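Local coordinates for protein chitinase (Jonesia denitrificans, PDB 5VG0) that binds copper through a histidine brace, forming the lytic polysaccharide monooxygenase domain of a larger protein that probably degrades chitin, at residues Leu121-Val126 with Asn130-Asn135; Thr82-Val87 with His92-Gln97; His1-Val4 with Pro8-Gln11; Ser27-Ser32 with Glu47-Leu52. All blocks are in the same frame, centred on the assembly; numbering follows the deposited sequence.

Contact 1 of 4, residues Leu121-Val126 with Asn130-Asn135; sequences LARWNV and NNAFYN
Trp-124 and Phe-133 stand opposite each other as a hydrogen-bonded pair in the beta hairpin of strands 118-126 and 131-141, within the immunoglobulin-like beta sandwich of this monooxygenase domain. The pair illustrates how two bulky neighbours share one side of a sheet. Trp-124 swings its CG anti to the backbone N (chi1 170°), which brings its six-membered ring alongside the phenyl group, with CZ3 over one phenyl face. Trp-124 CE3 comes within 3.6 Å of Phe-133 CD1, and the planes are inclined by 34°. The notch at the phenyl rim is filled by Val-126, whose CG2 lies in the ring plane 3.9 Å from Phe-133 CE1. Phe-133 in turn lines the peroxide pocket, while the indole NE1 bonds to Thr-80. With an alanine at Trp-124, the phenyl ring beside the copper would probably lose the support on that face and become freer to tilt, and Thr-80 would lose its indole mate.

The other side of the hairpin works differently. Arg-123 lays its methylene chain along Tyr-134, Arg-123 CD being 3.5 Å from Tyr-134 CE2, before a bend carries the guanidinium, nearly perpendicular to the phenol, to a salt bridge with Glu-84. The small Ala-132 sits beside the arginine chain: its CB is 4.0 Å from Arg-123 CG and 3.6 Å from OD1 of Asn-125, whose ND2 bonds to Glu-84. At the other end of the pairing, Ala-122 N reaches Asn-135 O at 2.8 Å in an almost straight bond.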
# COMPACT_ATOMS: atom_id res chain seq x y z
N LEU A 121 4.29 -2.79 3.65
CA LEU A 121 2.87 -3.04 3.42
C LEU A 121 2.08 -2.00 4.20
O LEU A 121 2.25 -1.87 5.42
CB LEU A 121 2.47 -4.44 3.88
CG LEU A 121 0.96 -4.72 3.89
CD1 LEU A 121 0.39 -4.72 2.48
CD2 LEU A 121 0.65 -6.00 4.62
N ALA A 122 1.23 -1.28 3.50
CA ALA A 122 0.29 -0.36 4.09
C ALA A 122 -1.07 -1.02 4.07
O ALA A 122 -1.55 -1.41 3.01
CB ALA A 122 0.28 0.96 3.34
N ARG A 123 -1.69 -1.12 5.23
CA ARG A 123 -3.00 -1.72 5.40
C ARG A 123 -3.94 -0.65 5.93
O ARG A 123 -3.74 -0.14 7.04
CB ARG A 123 -2.89 -2.91 6.35
CG ARG A 123 -4.11 -3.74 6.47
CD ARG A 123 -3.75 -5.09 7.11
NE ARG A 123 -3.58 -4.98 8.55
CZ ARG A 123 -3.38 -6.01 9.36
NH1 ARG A 123 -3.23 -7.24 8.88
NH2 ARG A 123 -3.31 -5.82 10.67
N TRP A 124 -4.93 -0.31 5.14
CA TRP A 124 -5.93 0.71 5.47
C TRP A 124 -7.18 0.00 5.96
O TRP A 124 -7.87 -0.65 5.17
CB TRP A 124 -6.23 1.55 4.23
CG TRP A 124 -7.39 2.48 4.35
CD1 TRP A 124 -7.93 2.99 5.49
CD2 TRP A 124 -8.14 3.04 3.27
NE1 TRP A 124 -8.98 3.81 5.18
CE2 TRP A 124 -9.13 3.86 3.82
CE3 TRP A 124 -8.06 2.92 1.88
CZ2 TRP A 124 -10.04 4.57 3.03
CZ3 TRP A 124 -8.97 3.62 1.11
CH2 TRP A 124 -9.94 4.43 1.68
N ASN A 125 -7.48 0.11 7.25
CA ASN A 125 -8.62 -0.57 7.84
C ASN A 125 -9.85 0.34 7.85
O ASN A 125 -9.83 1.44 8.39
CB ASN A 125 -8.27 -0.99 9.26
CG ASN A 125 -7.16 -1.99 9.30
OD1 ASN A 125 -7.25 -3.06 8.71
ND2 ASN A 125 -6.10 -1.65 9.98
N VAL A 126 -10.93 -0.14 7.26
CA VAL A 126 -12.17 0.61 7.18
C VAL A 126 -12.98 0.34 8.45
O VAL A 126 -13.12 -0.80 8.88
CB VAL A 126 -12.94 0.19 5.92
CG1 VAL A 126 -14.31 0.86 5.86
CG2 VAL A 126 -12.09 0.54 4.67
N ASN A 130 -15.81 -5.00 7.11
CA ASN A 130 -14.77 -5.94 7.49
C ASN A 130 -13.59 -5.94 6.53
O ASN A 130 -12.79 -6.88 6.56
CB ASN A 130 -15.30 -7.36 7.64
CG ASN A 130 -14.34 -8.25 8.40
OD1 ASN A 130 -13.84 -7.88 9.46
ND2 ASN A 130 -14.07 -9.43 7.86
N ASN A 131 -13.45 -4.92 5.71
CA ASN A 131 -12.39 -4.89 4.71
C ASN A 131 -11.28 -3.92 5.04
O ASN A 131 -11.42 -2.97 5.81
CB ASN A 131 -12.96 -4.59 3.34
CG ASN A 131 -13.86 -5.68 2.85
OD1 ASN A 131 -13.67 -6.86 3.19
ND2 ASN A 131 -14.87 -5.31 2.10
N ALA A 132 -10.15 -4.20 4.42
CA ALA A 132 -9.00 -3.33 4.39
C ALA A 132 -8.50 -3.23 2.96
O ALA A 132 -8.84 -4.05 2.10
CB ALA A 132 -7.89 -3.86 5.29
N PHE A 133 -7.68 -2.22 2.71
CA PHE A 133 -7.01 -2.03 1.44
C PHE A 133 -5.52 -2.26 1.63
O PHE A 133 -4.94 -1.84 2.63
CB PHE A 133 -7.29 -0.64 0.85
CG PHE A 133 -8.71 -0.48 0.44
CD1 PHE A 133 -9.70 -0.23 1.36
CD2 PHE A 133 -9.07 -0.66 -0.89
CE1 PHE A 133 -11.02 -0.16 0.98
CE2 PHE A 133 -10.38 -0.59 -1.26
CZ PHE A 133 -11.36 -0.35 -0.33
N TYR A 134 -4.90 -2.92 0.67
CA TYR A 134 -3.55 -3.47 0.80
C TYR A 134 -2.64 -2.88 -0.27
O TYR A 134 -2.92 -3.02 -1.46
CB TYR A 134 -3.61 -4.99 0.68
CG TYR A 134 -4.32 -5.65 1.84
CD1 TYR A 134 -5.71 -5.77 1.87
CD2 TYR A 134 -3.61 -6.12 2.94
CE1 TYR A 134 -6.36 -6.36 2.97
CE2 TYR A 134 -4.24 -6.72 4.01
CZ TYR A 134 -5.61 -6.82 4.02
OH TYR A 134 -6.19 -7.42 5.12
N ASN A 135 -1.54 -2.28 0.16
CA ASN A 135 -0.59 -1.63 -0.74
C ASN A 135 0.84 -1.99 -0.35
O ASN A 135 1.29 -1.60 0.74
CB ASN A 135 -0.70 -0.10 -0.69
CG ASN A 135 -1.89 0.46 -1.48
OD1 ASN A 135 -1.70 1.09 -2.50
ND2 ASN A 135 -3.10 0.20 -1.02

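Contact 2 of 4, residues Thr82-Val87 with His92-Gln97; sequences TWEYFV and HQTFDQ
Tyr-85 O accepts two backbone N-H groups, from His-92 N at 2.8 Å and from Gln-93 N at 3.2 Å, because two residues of one strand face one of the other. Beside this irregularity Val-87 lays CG2 over a face of the His-92 imidazole, a CH-pi contact with the methyl carbon 4.2 Å from the ring centroid. Further along, Tyr-85 and Phe-95 meet rim to rim with planes at 88°; CE2 of the tyrosine is 3.6 Å from CD1 of the phenylalanine, and neither covers the other. Trp-83, stacked on Trp-124 of the adjoining strand, gives its NE1 to Gln-97 OE1 at 2.8 Å. That donor lies on a lone pair of the amide oxygen, and the amide plane stands almost perpendicular to the indole; the glutamine chain reaches back by bending at chi2 (77°). On the other side, a water joins OE2 of Glu-84, whose OE1 is held by Arg-123, to Thr-94 OG1, and the Thr-82 and Thr-94 methyls touch at 3.8 Å between their CG2 atoms. Aromatic packing inside and water-bridged polar groups outside suit an antiparallel hairpin at the border of a beta sandwich, here interrupted by a classic beta bulge.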
# COMPACT_ATOMS: atom_id res chain seq x y z
N THR A 82 -7.66 2.44 11.63
CA THR A 82 -6.22 2.67 11.61
C THR A 82 -5.63 2.48 10.22
O THR A 82 -6.16 1.75 9.38
CB THR A 82 -5.48 1.74 12.57
OG1 THR A 82 -5.78 0.39 12.25
CG2 THR A 82 -5.82 2.04 14.02
N TRP A 83 -4.50 3.13 10.04
CA TRP A 83 -3.56 2.89 8.96
C TRP A 83 -2.37 2.18 9.59
O TRP A 83 -1.74 2.71 10.50
CB TRP A 83 -3.10 4.21 8.35
CG TRP A 83 -4.20 5.15 7.96
CD1 TRP A 83 -4.83 6.05 8.76
CD2 TRP A 83 -4.79 5.27 6.67
NE1 TRP A 83 -5.77 6.73 8.06
CE2 TRP A 83 -5.77 6.27 6.76
CE3 TRP A 83 -4.57 4.64 5.44
CZ2 TRP A 83 -6.55 6.64 5.68
CZ3 TRP A 83 -5.33 5.02 4.37
CH2 TRP A 83 -6.31 6.00 4.49
N GLU A 84 -2.07 0.98 9.13
CA GLU A 84 -0.99 0.18 9.68
C GLU A 84 0.09 0.01 8.63
O GLU A 84 -0.20 -0.32 7.48
CB GLU A 84 -1.48 -1.20 10.12
CG GLU A 84 -2.46 -1.15 11.28
CD GLU A 84 -3.03 -2.50 11.60
OE1 GLU A 84 -3.68 -3.09 10.72
OE2 GLU A 84 -2.79 -2.99 12.72
N TYR A 85 1.33 0.24 9.02
CA TYR A 85 2.48 0.10 8.14
C TYR A 85 3.39 -0.98 8.66
O TYR A 85 3.85 -0.91 9.81
CB TYR A 85 3.23 1.42 8.01
CG TYR A 85 2.40 2.49 7.37
CD1 TYR A 85 2.34 2.60 6.00
CD2 TYR A 85 1.63 3.36 8.10
CE1 TYR A 85 1.58 3.55 5.38
CE2 TYR A 85 0.85 4.34 7.47
CZ TYR A 85 0.83 4.43 6.11
OH TYR A 85 0.08 5.36 5.44
N PHE A 86 3.64 -1.97 7.83
CA PHE A 86 4.50 -3.11 8.13
C PHE A 86 5.76 -3.00 7.30
O PHE A 86 5.73 -2.54 6.16
CB PHE A 86 3.80 -4.43 7.76
CG PHE A 86 2.54 -4.72 8.50
CD1 PHE A 86 1.35 -4.09 8.16
CD2 PHE A 86 2.53 -5.64 9.52
CE1 PHE A 86 0.19 -4.37 8.86
CE2 PHE A 86 1.37 -5.91 10.22
CZ PHE A 86 0.20 -5.27 9.88
N VAL A 87 6.89 -3.42 7.87
CA VAL A 87 8.14 -3.54 7.13
C VAL A 87 8.49 -5.01 7.12
O VAL A 87 8.67 -5.63 8.17
CB VAL A 87 9.25 -2.68 7.76
CG1 VAL A 87 10.57 -2.92 7.05
CG2 VAL A 87 8.82 -1.22 7.73
N HIS A 92 5.26 -1.78 12.03
CA HIS A 92 6.23 -0.73 12.26
C HIS A 92 5.61 0.52 12.86
O HIS A 92 6.12 1.05 13.85
CB HIS A 92 6.91 -0.41 10.91
CG HIS A 92 8.02 0.55 11.01
ND1 HIS A 92 9.26 0.19 11.48
CD2 HIS A 92 8.10 1.86 10.70
CE1 HIS A 92 10.06 1.25 11.45
NE2 HIS A 92 9.37 2.27 11.00
N GLN A 93 4.51 1.01 12.29
CA GLN A 93 3.83 2.21 12.78
C GLN A 93 2.34 2.09 12.52
O GLN A 93 1.93 1.52 11.52
CB GLN A 93 4.30 3.49 12.06
CG GLN A 93 5.57 4.05 12.60
CD GLN A 93 6.07 5.23 11.79
OE1 GLN A 93 7.10 5.14 11.16
NE2 GLN A 93 5.35 6.34 11.82
N THR A 94 1.56 2.70 13.41
CA THR A 94 0.12 2.76 13.30
C THR A 94 -0.31 4.22 13.42
O THR A 94 0.21 4.95 14.27
CB THR A 94 -0.54 1.95 14.42
OG1 THR A 94 -0.08 0.60 14.35
CG2 THR A 94 -2.05 1.96 14.34
N PHE A 95 -1.26 4.63 12.60
CA PHE A 95 -1.90 5.94 12.71
C PHE A 95 -3.37 5.72 12.96
O PHE A 95 -4.03 4.99 12.21
CB PHE A 95 -1.73 6.74 11.43
CG PHE A 95 -0.32 7.15 11.15
CD1 PHE A 95 0.56 6.25 10.56
CD2 PHE A 95 0.13 8.41 11.47
CE1 PHE A 95 1.86 6.63 10.29
CE2 PHE A 95 1.43 8.78 11.20
CZ PHE A 95 2.30 7.88 10.62
N ASP A 96 -3.90 6.35 13.99
CA ASP A 96 -5.30 6.19 14.41
C ASP A 96 -6.12 7.32 13.82
O ASP A 96 -5.87 8.49 14.12
CB ASP A 96 -5.34 6.20 15.94
CG ASP A 96 -6.69 5.91 16.51
OD1 ASP A 96 -7.64 5.60 15.76
OD2 ASP A 96 -6.75 5.97 17.75
N GLN A 97 -7.10 6.99 13.00
CA GLN A 97 -8.01 7.98 12.44
C GLN A 97 -9.28 8.13 13.27
O GLN A 97 -10.12 8.98 12.97
CB GLN A 97 -8.37 7.62 10.99
CG GLN A 97 -8.83 8.80 10.12
CD GLN A 97 -7.68 9.66 9.67
OE1 GLN A 97 -6.65 9.17 9.24
NE2 GLN A 97 -7.86 10.95 9.74
O HOH W 1 -1.94 -1.48 14.97

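Contact 3 of 4, residues His1-Val4 with Pro8-Gln11; sequences HGWV and PSRQ. With CU (copper (II) ion), chain C; PER (peroxide ion), chain D.
Val-4 O is gripped twice by Ser-9, through OG at 2.9 Å and through the backbone N at 3.2 Å. The two donors approach differently: the hydroxyl lies in the carbonyl plane on a lone pair, whereas the N-H comes from 39° above that plane. With OG set between its own N and carbonyl carbon (chi1 58°), the hydroxyl can donate to Val-4 O while accepting from Ala-12 N, making Ser-9 the N-cap of helix 10-15. One side chain thus ties the first strand to the start of the helix. An alanine in place of Ser-9 would probably leave Ala-12 N without its cap and Val-4 O with the longer, out-of-plane bond alone. The hydroxyl also lies in the plane of the Trp-3 indole, at its edge, 3.9 Å from CD1. Gln-11 adds an indirect link: its NE2, also bonded to Tyr-134 O, donates to a water that in turn donates to Gly-2 O at 2.9 Å.

At the far end of the strand, His-1 holds the copper ion by its terminal N at 2.2 Å and by ND1 at 2.0 Å, and NE2 of His-78 completes the histidine brace. Phe-133 meets the His-1 ring edge-to-face. Both peroxide atoms bind the metal, O1 at 2.1 Å and O2 at 1.8 Å, with a more distant water besides. Side-on binding of peroxide by a copper held on three nitrogens is consistent with oxygen activation at the histidine brace.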
# COMPACT_ATOMS: atom_id res chain seq x y z
N HIS A 1 -11.88 2.98 -1.20
CA HIS A 1 -10.99 2.77 -2.34
C HIS A 1 -9.90 3.82 -2.36
O HIS A 1 -10.17 5.00 -2.13
CB HIS A 1 -11.78 2.76 -3.64
CG HIS A 1 -12.53 1.50 -3.86
ND1 HIS A 1 -13.35 0.95 -2.89
CD2 HIS A 1 -12.58 0.64 -4.90
CE1 HIS A 1 -13.88 -0.17 -3.34
NE2 HIS A 1 -13.42 -0.38 -4.56
N GLY A 2 -8.68 3.39 -2.63
CA GLY A 2 -7.55 4.30 -2.68
C GLY A 2 -6.27 3.51 -2.74
O GLY A 2 -6.26 2.29 -2.57
N TRP A 3 -5.17 4.21 -3.01
CA TRP A 3 -3.88 3.54 -3.14
C TRP A 3 -2.76 4.53 -2.82
O TRP A 3 -2.96 5.74 -2.79
CB TRP A 3 -3.70 2.88 -4.51
CG TRP A 3 -3.41 3.76 -5.67
CD1 TRP A 3 -2.21 3.88 -6.29
CD2 TRP A 3 -4.32 4.59 -6.41
NE1 TRP A 3 -2.29 4.72 -7.36
CE2 TRP A 3 -3.58 5.17 -7.46
CE3 TRP A 3 -5.67 4.89 -6.30
CZ2 TRP A 3 -4.15 6.06 -8.38
CZ3 TRP A 3 -6.24 5.75 -7.21
CH2 TRP A 3 -5.48 6.33 -8.24
N VAL A 4 -1.57 3.98 -2.60
CA VAL A 4 -0.38 4.75 -2.28
C VAL A 4 0.31 5.14 -3.58
O VAL A 4 0.70 4.28 -4.37
CB VAL A 4 0.56 3.97 -1.36
CG1 VAL A 4 1.84 4.74 -1.14
CG2 VAL A 4 -0.12 3.67 -0.04
N PRO A 8 5.71 4.89 -4.97
CA PRO A 8 4.62 4.17 -5.65
C PRO A 8 4.47 2.74 -5.16
O PRO A 8 5.44 1.99 -5.06
CB PRO A 8 5.01 4.22 -7.12
CG PRO A 8 6.44 4.52 -7.14
CD PRO A 8 6.72 5.36 -5.94
N SER A 9 3.23 2.35 -4.92
CA SER A 9 2.89 0.97 -4.64
C SER A 9 2.98 0.13 -5.92
O SER A 9 3.02 0.62 -7.04
CB SER A 9 1.47 0.90 -4.08
OG SER A 9 0.55 1.46 -4.99
N ARG A 10 2.97 -1.19 -5.72
CA ARG A 10 2.95 -2.11 -6.85
C ARG A 10 1.78 -1.81 -7.79
O ARG A 10 1.96 -1.75 -9.01
CB ARG A 10 2.95 -3.56 -6.36
CG ARG A 10 4.26 -3.97 -5.70
CD ARG A 10 4.29 -5.44 -5.36
NE ARG A 10 5.57 -5.78 -4.76
CZ ARG A 10 5.94 -6.99 -4.38
NH1 ARG A 10 5.15 -8.02 -4.52
NH2 ARG A 10 7.15 -7.13 -3.86
N GLN A 11 0.60 -1.57 -7.24
CA GLN A 11 -0.54 -1.27 -8.09
C GLN A 11 -0.38 0.07 -8.80
O GLN A 11 -0.81 0.21 -9.95
CB GLN A 11 -1.88 -1.37 -7.34
CG GLN A 11 -2.01 -0.58 -6.05
CD GLN A 11 -1.75 -1.43 -4.84
OE1 GLN A 11 -0.67 -2.02 -4.71
NE2 GLN A 11 -2.73 -1.55 -3.97
CU CU C . -13.79 1.96 -1.22
O1 PER D . -14.71 0.19 -0.45
O2 PER D . -15.42 1.11 -1.38
O HOH W 2 -5.72 -0.37 -3.66
O HOH W 3 -15.82 2.57 -2.46

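Contact 4 of 4, residues Ser27-Ser32 with Glu47-Leu52; sequences SYEPQS and EAFAIL
One face of the Phe-49 ring is covered from within its own segment by Ala-48, whose CB sits 4.0 Å above the ring plane and over its centre, while Glu-29 of the other segment stands at the ring's edge. Glu-29 meets this rim with its carboxylate carbon, CD lying close to the ring plane and 4.2 Å from Phe-49 CZ. Ser-32 O approaches obliquely and comes to 3.4 Å from Phe-49 CE2, the closest approach between the segments. That carbonyl oxygen near an aromatic C-H is likely to be mildly favourable electrostatically.

The two residues that touch the ring are the ends of a type I beta turn, 29-32, closed by Ser-32 N to Glu-29 O at 3.1 Å. The hydroxyl of Ser-32 doubles that closure by donating to Glu-29 OE1 at 2.9 Å, using the anti lone pair, and OE2 is held by Gln-25. The carboxylate is thereby fixed on both oxygens beside the ring. The segments belong to loops on the two sides of strand 34-36, in the long region that in related monooxygenases contributes much of the substrate-facing surface. Residues 47-52 form 3-10 turns, and Phe-49 starts one of them, its O accepting from Leu-52 N at 3.0 Å. Phe-49 CG stands anti to the carbonyl carbon (chi1 -52°), which directs the ring toward Glu-29 and Ser-32. Ser-32 also packs on His-1, its side chain about 7 Å from the copper.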
# COMPACT_ATOMS: atom_id res chain seq x y z
N SER A 27 -4.14 -2.88 -13.38
CA SER A 27 -3.65 -1.67 -14.03
C SER A 27 -4.75 -0.68 -14.30
O SER A 27 -4.47 0.51 -14.43
CB SER A 27 -3.00 -2.04 -15.34
OG SER A 27 -1.89 -2.86 -15.07
N TYR A 28 -6.00 -1.14 -14.39
CA TYR A 28 -7.14 -0.29 -14.66
C TYR A 28 -7.85 0.19 -13.41
O TYR A 28 -8.72 1.05 -13.52
CB TYR A 28 -8.12 -1.02 -15.57
CG TYR A 28 -7.48 -1.39 -16.89
CD1 TYR A 28 -7.37 -0.46 -17.91
CD2 TYR A 28 -6.93 -2.64 -17.10
CE1 TYR A 28 -6.76 -0.78 -19.11
CE2 TYR A 28 -6.32 -2.97 -18.28
CZ TYR A 28 -6.24 -2.03 -19.29
OH TYR A 28 -5.64 -2.34 -20.49
N GLU A 29 -7.53 -0.36 -12.24
CA GLU A 29 -8.22 0.01 -11.01
C GLU A 29 -7.30 -0.19 -9.81
O GLU A 29 -7.55 -1.01 -8.92
CB GLU A 29 -9.53 -0.74 -10.85
CG GLU A 29 -9.44 -2.22 -10.98
CD GLU A 29 -10.80 -2.85 -10.78
OE1 GLU A 29 -11.53 -2.45 -9.84
OE2 GLU A 29 -11.17 -3.72 -11.58
N PRO A 30 -6.23 0.60 -9.73
CA PRO A 30 -5.28 0.46 -8.62
C PRO A 30 -5.90 0.70 -7.27
O PRO A 30 -5.34 0.24 -6.27
CB PRO A 30 -4.21 1.51 -8.95
CG PRO A 30 -4.91 2.51 -9.81
CD PRO A 30 -5.84 1.70 -10.64
N GLN A 31 -7.03 1.41 -7.21
CA GLN A 31 -7.70 1.78 -5.98
C GLN A 31 -8.44 0.62 -5.33
O GLN A 31 -8.96 0.80 -4.23
CB GLN A 31 -8.69 2.91 -6.26
CG GLN A 31 -9.92 2.55 -7.12
CD GLN A 31 -9.70 2.67 -8.63
OE1 GLN A 31 -8.58 2.75 -9.11
NE2 GLN A 31 -10.79 2.66 -9.37
N SER A 32 -8.51 -0.55 -5.98
CA SER A 32 -9.51 -1.56 -5.64
C SER A 32 -8.96 -2.78 -4.90
O SER A 32 -9.64 -3.80 -4.87
CB SER A 32 -10.23 -2.00 -6.90
OG SER A 32 -10.87 -0.87 -7.46
N GLU A 47 -8.15 -12.53 -5.00
CA GLU A 47 -7.64 -13.40 -6.05
C GLU A 47 -7.53 -12.69 -7.40
O GLU A 47 -6.71 -13.09 -8.24
CB GLU A 47 -8.51 -14.66 -6.17
CG GLU A 47 -8.57 -15.49 -4.89
CD GLU A 47 -9.62 -16.60 -4.94
OE1 GLU A 47 -9.80 -17.28 -3.91
OE2 GLU A 47 -10.25 -16.79 -6.00
N ALA A 48 -8.33 -11.65 -7.63
CA ALA A 48 -8.26 -10.94 -8.90
C ALA A 48 -6.91 -10.26 -9.09
O ALA A 48 -6.52 -9.98 -10.23
CB ALA A 48 -9.36 -9.88 -8.97
N PHE A 49 -6.21 -10.00 -7.99
CA PHE A 49 -4.99 -9.20 -8.00
C PHE A 49 -3.79 -10.00 -7.47
O PHE A 49 -2.84 -9.43 -6.93
CB PHE A 49 -5.21 -7.90 -7.22
CG PHE A 49 -6.42 -7.12 -7.68
CD1 PHE A 49 -6.65 -6.85 -9.02
CD2 PHE A 49 -7.34 -6.67 -6.76
CE1 PHE A 49 -7.76 -6.12 -9.42
CE2 PHE A 49 -8.46 -5.95 -7.16
CZ PHE A 49 -8.66 -5.68 -8.48
N ALA A 50 -3.79 -11.32 -7.70
CA ALA A 50 -2.72 -12.18 -7.21
C ALA A 50 -1.35 -11.80 -7.76
O ALA A 50 -0.34 -12.12 -7.13
CB ALA A 50 -3.01 -13.64 -7.56
N ILE A 51 -1.28 -11.14 -8.91
CA ILE A 51 0.01 -10.73 -9.45
C ILE A 51 0.78 -9.87 -8.45
O ILE A 51 2.01 -9.87 -8.45
CB ILE A 51 -0.17 -10.00 -10.79
CG1 ILE A 51 1.20 -9.75 -11.44
CG2 ILE A 51 -0.92 -8.69 -10.59
CD1 ILE A 51 1.23 -9.83 -12.91
N LEU A 52 0.07 -9.12 -7.60
CA LEU A 52 0.74 -8.24 -6.65
C LEU A 52 1.56 -9.01 -5.63
O LEU A 52 2.41 -8.41 -4.98
CB LEU A 52 -0.28 -7.37 -5.92
CG LEU A 52 -1.11 -6.44 -6.81
CD1 LEU A 52 -2.16 -5.73 -5.98
CD2 LEU A 52 -0.22 -5.44 -7.55

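Overall arrangement
Contacts 1 and 3 are buried, whereas contacts 2 and 4 are only partly so. Contacts 1 and 2 are hairpins of one sheet, joined where strands 118-126 and 80-87 run side by side; there Ala-122 packs on Tyr-85. The strand of contact 3 belongs to another sheet and meets contact 1 through Asn-135 OD1, which accepts from Val-4 N. Contact 4, a small loop-to-loop touch, lies about 22 Å from contact 2 between centres, on the opposite side of the chain's centre, yet it bonds to contact 3 through Gln-31 and Leu-52. Regular strand pairing thus gives way to capping and metal binding, and then to ring-edge packing.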